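Alpha-toxin (Clostridium novyi, PDB 2VK9) is a large clostridial toxin, modelled here as its catalytic domain, which belongs to the TcdA/TcdB toxin family and is built on a GT-A type fold. Local coordinates at residues T145-E150 and N211-D216; Q149-V154 and S175-L180; N171-D176 and A532-Q537; I258-L263 and G458-G463. All blocks are in the same frame, centred on the assembly; numbering follows the deposited sequence.

In the fold
Following the chain from the N terminus, helix 140-157 takes part first. Interactions 1 and 2 both start from it and share Gln-149 and Glu-150: interaction 2 closes the shorter loop, onto helix 173-195, and interaction 1 reaches further along the chain, to the end of helix 201-213. Interaction 3 begins where interaction 2 ends, at the start of helix 173-195, and joins that helix to residues 532-537 near the C terminus, so its span crosses that of interaction 1. Interaction 4, nested inside that long loop, joins the end of helix 247-259 to the loop after helix 447-453. It touches interaction 2 through Met-178 and Ser-461.

Interaction 1 (T145-E150 and N211-D216); sequences TAIIQE and NYFKYD
Ala-146 meets Tyr-215 at the phenolic end of the ring: its CB lies 3.8 Å from Tyr-215 OH, approaching the ring obliquely. One residue on, Ile-147 CB points away from residues 211-216, yet CD1 reaches the edge of the Phe-213 ring, near the ring plane and 4.3 Å from CE1. A turn later comes Glu-150, which makes two kinds of contact with one side chain. Its CG sits over a face of Phe-213, 3.6 Å from the ring centroid and displaced toward the rim on the CD2 side, a CH-pi contact. The chain then bends at chi2 (63°), which places CD off the extended course, and the carboxylate turns to Tyr-215. Tyr-215 OH donates a hydrogen bond to Glu-150 OE1 (3.1 Å), meeting it on the anti side and 34° out of the carboxylate plane; carboxylate and phenol ring stand nearly perpendicular. Lys-214, with positive phi, carries the chain out of helical conformation between the two aromatic residues, and both of these point their CB atoms at helix 140-157. The contact thus joins this helix to the C-terminal end of helix 201-213, while helix 173-195 packs alongside: its Tyr-184 meets Phe-213 edge-to-face and its Ile-181 touches Ile-147.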
# COMPACT_ATOMS: atom_id res chain seq x y z
N THR A 145 -1.41 -15.49 -15.47
CA THR A 145 -0.42 -16.19 -16.27
C THR A 145 -1.03 -16.58 -17.61
O THR A 145 -0.46 -16.29 -18.66
CB THR A 145 0.12 -17.44 -15.53
OG1 THR A 145 0.83 -17.03 -14.36
CG2 THR A 145 1.07 -18.24 -16.43
N ALA A 146 -2.19 -17.22 -17.58
CA ALA A 146 -2.83 -17.65 -18.81
C ALA A 146 -3.01 -16.48 -19.77
O ALA A 146 -2.62 -16.57 -20.93
CB ALA A 146 -4.16 -18.34 -18.51
N ILE A 147 -3.57 -15.37 -19.27
CA ILE A 147 -3.82 -14.18 -20.09
C ILE A 147 -2.54 -13.74 -20.78
O ILE A 147 -2.55 -13.52 -21.98
CB ILE A 147 -4.38 -13.00 -19.27
CG1 ILE A 147 -5.76 -13.33 -18.70
CG2 ILE A 147 -4.44 -11.73 -20.12
CD1 ILE A 147 -6.76 -13.77 -19.74
N ILE A 148 -1.45 -13.64 -20.01
CA ILE A 148 -0.16 -13.20 -20.54
C ILE A 148 0.40 -14.21 -21.53
O ILE A 148 0.58 -13.87 -22.70
CB ILE A 148 0.87 -12.91 -19.42
CG1 ILE A 148 0.48 -11.64 -18.67
CG2 ILE A 148 2.27 -12.74 -20.00
CD1 ILE A 148 1.26 -11.44 -17.39
N GLN A 149 0.63 -15.44 -21.07
CA GLN A 149 1.23 -16.50 -21.89
C GLN A 149 0.45 -16.83 -23.15
O GLN A 149 1.04 -17.11 -24.19
CB GLN A 149 1.42 -17.77 -21.07
CG GLN A 149 2.49 -17.68 -19.99
CD GLN A 149 3.90 -17.40 -20.54
OE1 GLN A 149 4.28 -17.87 -21.62
NE2 GLN A 149 4.68 -16.63 -19.78
N GLU A 150 -0.87 -16.80 -23.07
CA GLU A 150 -1.68 -17.16 -24.22
C GLU A 150 -1.72 -16.06 -25.29
O GLU A 150 -1.86 -16.36 -26.48
CB GLU A 150 -3.10 -17.54 -23.77
CG GLU A 150 -3.72 -18.66 -24.56
CD GLU A 150 -2.97 -19.99 -24.44
OE1 GLU A 150 -2.41 -20.27 -23.35
OE2 GLU A 150 -2.95 -20.75 -25.43
N ASN A 211 -13.29 -22.84 -22.07
CA ASN A 211 -13.99 -22.43 -23.28
C ASN A 211 -13.18 -21.56 -24.24
O ASN A 211 -13.36 -21.64 -25.45
CB ASN A 211 -15.34 -21.78 -22.96
CG ASN A 211 -16.32 -22.75 -22.33
OD1 ASN A 211 -16.83 -23.67 -22.99
ND2 ASN A 211 -16.60 -22.57 -21.05
N TYR A 212 -12.28 -20.73 -23.71
CA TYR A 212 -11.51 -19.81 -24.56
C TYR A 212 -10.12 -20.31 -24.93
O TYR A 212 -9.67 -20.08 -26.04
CB TYR A 212 -11.44 -18.41 -23.95
CG TYR A 212 -12.68 -17.59 -24.21
CD1 TYR A 212 -13.86 -17.81 -23.48
CD2 TYR A 212 -12.69 -16.59 -25.19
CE1 TYR A 212 -15.03 -17.04 -23.73
CE2 TYR A 212 -13.84 -15.83 -25.44
CZ TYR A 212 -15.00 -16.06 -24.71
OH TYR A 212 -16.13 -15.30 -24.96
N PHE A 213 -9.44 -20.99 -24.01
CA PHE A 213 -8.11 -21.51 -24.31
C PHE A 213 -7.99 -23.03 -24.29
O PHE A 213 -6.88 -23.58 -24.38
CB PHE A 213 -7.06 -20.89 -23.38
CG PHE A 213 -7.07 -19.38 -23.36
CD1 PHE A 213 -7.10 -18.69 -22.15
CD2 PHE A 213 -7.04 -18.65 -24.55
CE1 PHE A 213 -7.10 -17.30 -22.11
CE2 PHE A 213 -7.04 -17.26 -24.52
CZ PHE A 213 -7.07 -16.58 -23.30
N LYS A 214 -9.12 -23.72 -24.17
CA LYS A 214 -9.18 -25.19 -24.08
C LYS A 214 -8.29 -25.82 -22.99
O LYS A 214 -7.72 -26.90 -23.17
CB LYS A 214 -8.95 -25.84 -25.45
CG LYS A 214 -10.10 -25.64 -26.43
CD LYS A 214 -9.94 -26.53 -27.67
CE LYS A 214 -10.95 -26.16 -28.78
NZ LYS A 214 -10.74 -26.98 -30.01
N TYR A 215 -8.19 -25.15 -21.84
CA TYR A 215 -7.52 -25.70 -20.67
C TYR A 215 -8.35 -26.81 -20.07
O TYR A 215 -9.57 -26.75 -20.10
CB TYR A 215 -7.33 -24.60 -19.63
CG TYR A 215 -6.13 -23.73 -19.85
CD1 TYR A 215 -5.84 -23.22 -21.11
CD2 TYR A 215 -5.30 -23.39 -18.79
CE1 TYR A 215 -4.75 -22.40 -21.31
CE2 TYR A 215 -4.20 -22.58 -18.97
CZ TYR A 215 -3.93 -22.08 -20.24
OH TYR A 215 -2.83 -21.28 -20.45
N ASP A 216 -7.69 -27.83 -19.53
CA ASP A 216 -8.37 -29.00 -18.99
C ASP A 216 -8.96 -28.71 -17.61
O ASP A 216 -8.25 -28.25 -16.71
CB ASP A 216 -7.41 -30.20 -18.95
CG ASP A 216 -7.96 -31.38 -18.14
OD1 ASP A 216 -9.13 -31.80 -18.38
OD2 ASP A 216 -7.22 -31.89 -17.27

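Interaction 2 (Q149-V154 and S175-L180); sequences QESSKV and SDRMKL
Arg-177 reaches across to two consecutive serines, laying its aliphatic part beside Ser-151 and presenting its guanidinium to Ser-152. CG stands anti to the backbone N (chi1 -170°), 3.5 Å from Ser-151 OG, and a bend at chi3 (75°) swings NE out of the extended line. The guanidinium then meets Ser-152 edge-on: NH1 donates to Ser-152 OG over 2.9 Å, with the oxygen close to the guanidinium plane and an N-H...O angle of 155°. Ser-152 OG is also hydrogen-bonded to Ile-148 O within its own helix, and Ser-151 OG likewise turns back to Ile-147 O and Ile-148 O, so toward Arg-177 it offers a packing contact. These side chains lie between a pair of helices, 140-157 and 173-195, whose local axes approach to 9.2 Å while running closer to antiparallel than parallel; Ser-151 and Arg-177 have the nearest CA atoms, 6.1 Å apart. Further along, Leu-180 is oriented at about a right angle to Val-154, its CD2 lying 3.8 Å from Val-154 CG1. The same methyl touches Ser-151, 4.0 Å from its CB. The other terminal nitrogen of Arg-177, NH2, is hydrogen-bonded to Phe-464 O.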
# COMPACT_ATOMS: atom_id res chain seq x y z
N GLN A 149 0.63 -15.44 -21.07
CA GLN A 149 1.23 -16.50 -21.89
C GLN A 149 0.45 -16.83 -23.15
O GLN A 149 1.04 -17.11 -24.19
CB GLN A 149 1.42 -17.77 -21.07
CG GLN A 149 2.49 -17.68 -19.99
CD GLN A 149 3.90 -17.40 -20.54
OE1 GLN A 149 4.28 -17.87 -21.62
NE2 GLN A 149 4.68 -16.63 -19.78
N GLU A 150 -0.87 -16.80 -23.07
CA GLU A 150 -1.68 -17.16 -24.22
C GLU A 150 -1.72 -16.06 -25.29
O GLU A 150 -1.86 -16.36 -26.48
CB GLU A 150 -3.10 -17.54 -23.77
CG GLU A 150 -3.72 -18.66 -24.56
CD GLU A 150 -2.97 -19.99 -24.44
OE1 GLU A 150 -2.41 -20.27 -23.35
OE2 GLU A 150 -2.95 -20.75 -25.43
N SER A 151 -1.60 -14.81 -24.86
CA SER A 151 -1.65 -13.66 -25.76
C SER A 151 -0.28 -13.42 -26.37
O SER A 151 -0.17 -12.99 -27.51
CB SER A 151 -2.07 -12.41 -25.00
OG SER A 151 -1.20 -12.17 -23.90
N SER A 152 0.76 -13.70 -25.59
CA SER A 152 2.12 -13.65 -26.08
C SER A 152 2.25 -14.59 -27.28
O SER A 152 2.70 -14.18 -28.35
CB SER A 152 3.11 -14.06 -24.98
OG SER A 152 3.19 -13.05 -23.98
N LYS A 153 1.83 -15.84 -27.09
CA LYS A 153 1.84 -16.84 -28.14
C LYS A 153 1.18 -16.33 -29.43
O LYS A 153 1.80 -16.35 -30.49
CB LYS A 153 1.15 -18.11 -27.65
CG LYS A 153 1.48 -19.35 -28.45
CD LYS A 153 0.80 -20.59 -27.91
CE LYS A 153 1.07 -21.76 -28.83
NZ LYS A 153 0.75 -23.05 -28.19
N VAL A 154 -0.05 -15.84 -29.32
CA VAL A 154 -0.83 -15.45 -30.50
C VAL A 154 -0.13 -14.36 -31.31
O VAL A 154 -0.13 -14.39 -32.54
CB VAL A 154 -2.29 -15.06 -30.13
CG1 VAL A 154 -3.01 -14.41 -31.31
CG2 VAL A 154 -3.06 -16.28 -29.67
N SER A 175 2.67 -3.49 -27.23
CA SER A 175 1.56 -2.70 -27.79
C SER A 175 0.50 -3.58 -28.43
O SER A 175 -0.69 -3.41 -28.17
CB SER A 175 2.08 -1.70 -28.83
OG SER A 175 2.90 -0.73 -28.22
N ASP A 176 0.96 -4.52 -29.26
CA ASP A 176 0.06 -5.44 -29.95
C ASP A 176 -0.51 -6.47 -28.99
O ASP A 176 -1.69 -6.82 -29.09
CB ASP A 176 0.78 -6.14 -31.12
CG ASP A 176 0.71 -5.35 -32.43
OD1 ASP A 176 -0.41 -5.02 -32.89
OD2 ASP A 176 1.79 -5.06 -33.01
N ARG A 177 0.32 -6.93 -28.05
CA ARG A 177 -0.13 -7.89 -27.03
C ARG A 177 -1.23 -7.30 -26.16
O ARG A 177 -2.19 -8.00 -25.83
CB ARG A 177 1.04 -8.37 -26.16
CG ARG A 177 0.66 -9.53 -25.26
CD ARG A 177 1.84 -10.04 -24.46
NE ARG A 177 2.20 -9.17 -23.34
CZ ARG A 177 3.13 -9.45 -22.43
NH1 ARG A 177 3.80 -10.60 -22.49
NH2 ARG A 177 3.40 -8.60 -21.46
N MET A 178 -1.09 -6.02 -25.81
CA MET A 178 -2.07 -5.34 -24.97
C MET A 178 -3.43 -5.22 -25.64
O MET A 178 -4.47 -5.32 -24.97
CB MET A 178 -1.56 -3.95 -24.56
CG MET A 178 -2.51 -3.17 -23.63
SD MET A 178 -2.72 -3.86 -21.97
CE MET A 178 -1.00 -4.08 -21.52
N LYS A 179 -3.43 -4.99 -26.95
CA LYS A 179 -4.68 -4.89 -27.72
C LYS A 179 -5.48 -6.17 -27.54
O LYS A 179 -6.71 -6.14 -27.46
CB LYS A 179 -4.40 -4.66 -29.21
CG LYS A 179 -3.77 -3.31 -29.57
CD LYS A 179 -3.74 -3.12 -31.09
CE LYS A 179 -2.74 -2.04 -31.54
NZ LYS A 179 -2.40 -2.17 -33.00
N LEU A 180 -4.77 -7.29 -27.47
CA LEU A 180 -5.38 -8.60 -27.34
C LEU A 180 -5.74 -8.92 -25.88
O LEU A 180 -6.82 -9.46 -25.60
CB LEU A 180 -4.45 -9.67 -27.92
CG LEU A 180 -5.02 -11.07 -28.15
CD1 LEU A 180 -6.09 -11.06 -29.23
CD2 LEU A 180 -3.90 -12.05 -28.50

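Interaction 3 (N171-D176 and A532-Q537); sequences NKFYSD and AEKEFQ
Lys-534 lies against Asn-171, Phe-173 and Tyr-174, joining the N-terminal part of helix 173-195 and the loop ahead of it to the loop and short, weakly bonded helix near the C terminus of the modelled chain, in a contact near the surface. Van der Waals packing of the lysine's aliphatic chain dominates. Its CE is 3.8 Å from Phe-173 CB. The Asn-171 and Lys-534 side chains run past one another in opposing senses, with Asn-171 ND2 3.4 Å from Lys-534 CD. Lys-534 CB meets the phenolic oxygen of Tyr-174, with OH 3.5 Å away; that hydroxyl is hydrogen-bonded to Ile-531 O, just ahead of the 532-537 segment. Phe-173 also touches Ser-152 and Ile-156 of helix 140-157.

Polar groups also meet aromatic ones, although no hydrogen bond links the two segments. The Lys-534 ammonium is at most weakly attracted to the Phe-173 ring: chi4 (-64°) bends NZ away from the extended chain, leaving it 5.9 Å from the centroid. Gln-537 approaches the same ring tip to tip, its amide plane almost perpendicular to the ring and NE2 3.3 Å from Phe-173 CZ.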
# COMPACT_ATOMS: atom_id res chain seq x y z
N ASN A 171 10.38 -3.41 -28.95
CA ASN A 171 9.25 -4.08 -28.30
C ASN A 171 7.88 -3.51 -28.66
O ASN A 171 7.09 -3.12 -27.79
CB ASN A 171 9.47 -4.13 -26.79
CG ASN A 171 10.88 -4.55 -26.43
OD1 ASN A 171 11.66 -3.76 -25.88
ND2 ASN A 171 11.24 -5.78 -26.78
N LYS A 172 7.62 -3.45 -29.97
CA LYS A 172 6.29 -3.20 -30.51
C LYS A 172 5.36 -4.33 -30.03
O LYS A 172 4.13 -4.25 -30.16
CB LYS A 172 6.37 -3.15 -32.04
CG LYS A 172 5.10 -2.73 -32.77
CD LYS A 172 5.28 -2.88 -34.28
CE LYS A 172 4.05 -3.57 -34.94
NZ LYS A 172 2.82 -2.69 -35.06
N PHE A 173 5.98 -5.36 -29.47
CA PHE A 173 5.33 -6.54 -28.89
C PHE A 173 4.23 -6.19 -27.88
O PHE A 173 3.07 -6.56 -28.05
CB PHE A 173 6.40 -7.41 -28.22
CG PHE A 173 5.87 -8.62 -27.52
CD1 PHE A 173 5.40 -9.72 -28.24
CD2 PHE A 173 5.88 -8.68 -26.13
CE1 PHE A 173 4.92 -10.85 -27.58
CE2 PHE A 173 5.41 -9.81 -25.47
CZ PHE A 173 4.93 -10.90 -26.20
N TYR A 174 4.61 -5.45 -26.83
CA TYR A 174 3.69 -5.14 -25.75
C TYR A 174 2.49 -4.29 -26.18
O TYR A 174 1.43 -4.38 -25.56
CB TYR A 174 4.43 -4.48 -24.59
CG TYR A 174 5.57 -5.31 -24.04
CD1 TYR A 174 5.32 -6.42 -23.24
CD2 TYR A 174 6.89 -4.98 -24.31
CE1 TYR A 174 6.37 -7.18 -22.73
CE2 TYR A 174 7.94 -5.73 -23.80
CZ TYR A 174 7.67 -6.83 -23.01
OH TYR A 174 8.71 -7.58 -22.51
N SER A 175 2.67 -3.49 -27.23
CA SER A 175 1.56 -2.70 -27.79
C SER A 175 0.50 -3.58 -28.43
O SER A 175 -0.69 -3.41 -28.17
CB SER A 175 2.08 -1.70 -28.83
OG SER A 175 2.90 -0.73 -28.22
N ASP A 176 0.96 -4.52 -29.26
CA ASP A 176 0.06 -5.44 -29.95
C ASP A 176 -0.51 -6.47 -28.99
O ASP A 176 -1.69 -6.82 -29.09
CB ASP A 176 0.78 -6.14 -31.12
CG ASP A 176 0.71 -5.35 -32.43
OD1 ASP A 176 -0.41 -5.02 -32.89
OD2 ASP A 176 1.79 -5.06 -33.01
N ALA A 532 13.59 -5.57 -21.69
CA ALA A 532 14.01 -6.08 -22.99
C ALA A 532 14.14 -7.61 -22.96
O ALA A 532 14.42 -8.23 -23.99
CB ALA A 532 15.33 -5.43 -23.41
N GLU A 533 13.91 -8.21 -21.79
CA GLU A 533 13.92 -9.67 -21.65
C GLU A 533 12.58 -10.31 -22.05
O GLU A 533 12.07 -11.22 -21.39
CB GLU A 533 14.37 -10.09 -20.24
CG GLU A 533 15.88 -9.90 -20.01
CD GLU A 533 16.39 -10.65 -18.79
OE1 GLU A 533 15.85 -10.44 -17.68
OE2 GLU A 533 17.36 -11.43 -18.93
N LYS A 534 12.03 -9.79 -23.14
CA LYS A 534 11.00 -10.44 -23.93
C LYS A 534 11.67 -11.59 -24.69
O LYS A 534 11.05 -12.61 -24.99
CB LYS A 534 10.41 -9.43 -24.92
CG LYS A 534 10.04 -9.97 -26.30
CD LYS A 534 9.82 -8.84 -27.30
CE LYS A 534 9.56 -9.38 -28.69
NZ LYS A 534 10.76 -10.11 -29.22
N GLU A 535 12.95 -11.40 -24.99
CA GLU A 535 13.78 -12.41 -25.62
C GLU A 535 13.83 -13.71 -24.81
O GLU A 535 14.32 -14.73 -25.29
CB GLU A 535 15.20 -11.87 -25.85
CG GLU A 535 15.25 -10.57 -26.66
CD GLU A 535 16.64 -10.21 -27.15
OE1 GLU A 535 17.61 -11.00 -26.91
OE2 GLU A 535 16.77 -9.13 -27.79
N PHE A 536 13.32 -13.65 -23.58
CA PHE A 536 13.20 -14.83 -22.72
C PHE A 536 12.06 -15.75 -23.18
O PHE A 536 12.08 -16.95 -22.91
CB PHE A 536 13.00 -14.41 -21.25
CG PHE A 536 13.34 -15.50 -20.25
CD1 PHE A 536 14.67 -15.74 -19.87
CD2 PHE A 536 12.33 -16.28 -19.67
CE1 PHE A 536 14.99 -16.74 -18.93
CE2 PHE A 536 12.63 -17.29 -18.74
CZ PHE A 536 13.97 -17.52 -18.37
N GLN A 537 11.08 -15.18 -23.89
CA GLN A 537 9.91 -15.95 -24.30
C GLN A 537 9.77 -16.21 -25.80
O GLN A 537 8.95 -17.05 -26.21
CB GLN A 537 8.63 -15.33 -23.74
CG GLN A 537 8.16 -14.07 -24.44
CD GLN A 537 7.24 -13.26 -23.56
OE1 GLN A 537 7.64 -12.76 -22.51
NE2 GLN A 537 5.99 -13.11 -23.99

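Interaction 4 (I258-L263 and G458-G463); sequences IQTNNL and GYLSSG
Gln-259 and Tyr-459 both hold CG anti to the backbone N (chi1 172° and 173°), and their side chains cross at about a right angle. The glutamine chain is extended beyond CG, which carries its amide to the edge of the tyrosine ring: NE2 lies near the ring plane, 3.8 Å from CE2, with the amide plane turned nearly perpendicular to the ring. Thr-260 has OG1 between the backbone N and the carbonyl carbon (chi1 72°) and CG2 beside the N. This methyl approaches the ring obliquely, 3.6 Å from Tyr-459 CE2 and 3.4 Å from OH. Leu-460 adds an apolar touch, its CD2 being 4.1 Å from Gln-259 CG.

No hydrogen bond passes between the two segments, but several buried polar atoms are bonded outside them. Glu-256 ties both sides together, taking part through OE1 in a hydrogen bond with Thr-260 OG1 and through OE2 in one with Tyr-459 OH, which is also bonded to Gln-255 NE2. Gln-259 OE1 is bonded to Gln-417 NE2. Residues 459-462 form a type I beta turn, closed by Ser-462 N to Tyr-459 O at 3.1 Å, and this turn presents Tyr-459 and Leu-460 to the end of helix 247-259.

The joint lies deep among helices of the catalytic domain. Helix 396-422 supplies Leu-412 and Ile-416 against Tyr-459 and Phe-420 against Gln-259 and Leu-460; helix 426-440 brings Tyr-429 to Leu-460; and from helix 173-195 Lys-185 NZ reaches the carbonyls of Gln-259 and Leu-460 in weak hydrogen bonds.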
# COMPACT_ATOMS: atom_id res chain seq x y z
N ILE A 258 -10.94 -9.41 -11.25
CA ILE A 258 -11.47 -9.84 -12.53
C ILE A 258 -11.03 -8.96 -13.71
O ILE A 258 -10.43 -9.45 -14.67
CB ILE A 258 -13.02 -9.98 -12.45
CG1 ILE A 258 -13.40 -11.18 -11.58
CG2 ILE A 258 -13.67 -10.07 -13.84
CD1 ILE A 258 -12.74 -12.52 -11.98
N GLN A 259 -11.31 -7.66 -13.62
CA GLN A 259 -11.03 -6.72 -14.70
C GLN A 259 -9.52 -6.46 -14.90
O GLN A 259 -9.07 -6.35 -16.04
CB GLN A 259 -11.80 -5.41 -14.49
CG GLN A 259 -11.47 -4.26 -15.44
CD GLN A 259 -12.25 -2.99 -15.11
OE1 GLN A 259 -13.46 -2.89 -15.38
NE2 GLN A 259 -11.56 -2.01 -14.51
N THR A 260 -8.76 -6.36 -13.82
CA THR A 260 -7.33 -6.06 -13.95
C THR A 260 -6.41 -7.17 -13.52
O THR A 260 -5.21 -7.10 -13.76
CB THR A 260 -6.91 -4.78 -13.19
OG1 THR A 260 -6.91 -5.04 -11.78
CG2 THR A 260 -7.84 -3.64 -13.51
N ASN A 261 -6.97 -8.18 -12.87
CA ASN A 261 -6.20 -9.35 -12.44
C ASN A 261 -4.96 -8.97 -11.60
O ASN A 261 -3.88 -9.56 -11.71
CB ASN A 261 -5.84 -10.21 -13.66
CG ASN A 261 -7.07 -10.57 -14.50
OD1 ASN A 261 -7.05 -10.46 -15.72
ND2 ASN A 261 -8.15 -10.98 -13.83
N ASN A 262 -5.15 -7.96 -10.76
CA ASN A 262 -4.07 -7.48 -9.93
C ASN A 262 -4.27 -7.83 -8.46
O ASN A 262 -5.04 -7.18 -7.73
CB ASN A 262 -3.88 -5.99 -10.15
CG ASN A 262 -2.66 -5.44 -9.43
OD1 ASN A 262 -1.95 -6.15 -8.71
ND2 ASN A 262 -2.43 -4.16 -9.61
N LEU A 263 -3.57 -8.86 -8.02
CA LEU A 263 -3.68 -9.36 -6.66
C LEU A 263 -3.07 -8.41 -5.65
O LEU A 263 -3.59 -8.28 -4.55
CB LEU A 263 -3.09 -10.76 -6.55
CG LEU A 263 -3.81 -11.85 -7.36
CD1 LEU A 263 -2.96 -13.10 -7.48
CD2 LEU A 263 -5.17 -12.20 -6.75
N GLY A 458 -3.32 4.76 -18.24
CA GLY A 458 -2.49 3.57 -18.18
C GLY A 458 -2.88 2.57 -17.10
O GLY A 458 -2.09 1.69 -16.76
N TYR A 459 -4.10 2.69 -16.58
CA TYR A 459 -4.58 1.78 -15.53
C TYR A 459 -4.70 0.32 -15.99
O TYR A 459 -4.05 -0.56 -15.42
CB TYR A 459 -5.90 2.30 -14.95
CG TYR A 459 -6.60 1.38 -13.97
CD1 TYR A 459 -6.09 1.17 -12.68
CD2 TYR A 459 -7.78 0.73 -14.33
CE1 TYR A 459 -6.75 0.32 -11.77
CE2 TYR A 459 -8.44 -0.11 -13.43
CZ TYR A 459 -7.92 -0.32 -12.16
OH TYR A 459 -8.59 -1.16 -11.30
N LEU A 460 -5.51 0.07 -17.02
CA LEU A 460 -5.74 -1.28 -17.54
C LEU A 460 -4.47 -2.00 -17.95
O LEU A 460 -4.42 -3.22 -17.91
CB LEU A 460 -6.67 -1.27 -18.74
CG LEU A 460 -8.18 -1.16 -18.55
CD1 LEU A 460 -8.83 -1.60 -19.84
CD2 LEU A 460 -8.69 -2.01 -17.40
N SER A 461 -3.45 -1.24 -18.33
CA SER A 461 -2.22 -1.83 -18.85
C SER A 461 -1.21 -2.20 -17.77
O SER A 461 -0.23 -2.89 -18.06
CB SER A 461 -1.57 -0.88 -19.87
OG SER A 461 -1.30 0.39 -19.30
N SER A 462 -1.46 -1.75 -16.54
CA SER A 462 -0.51 -1.94 -15.45
C SER A 462 -0.33 -3.42 -15.15
O SER A 462 -1.30 -4.15 -14.97
CB SER A 462 -0.97 -1.20 -14.19
OG SER A 462 -0.00 -1.32 -13.15
N GLY A 463 0.93 -3.85 -15.11
CA GLY A 463 1.25 -5.25 -14.92
C GLY A 463 1.24 -6.04 -16.21
O GLY A 463 1.69 -7.18 -16.25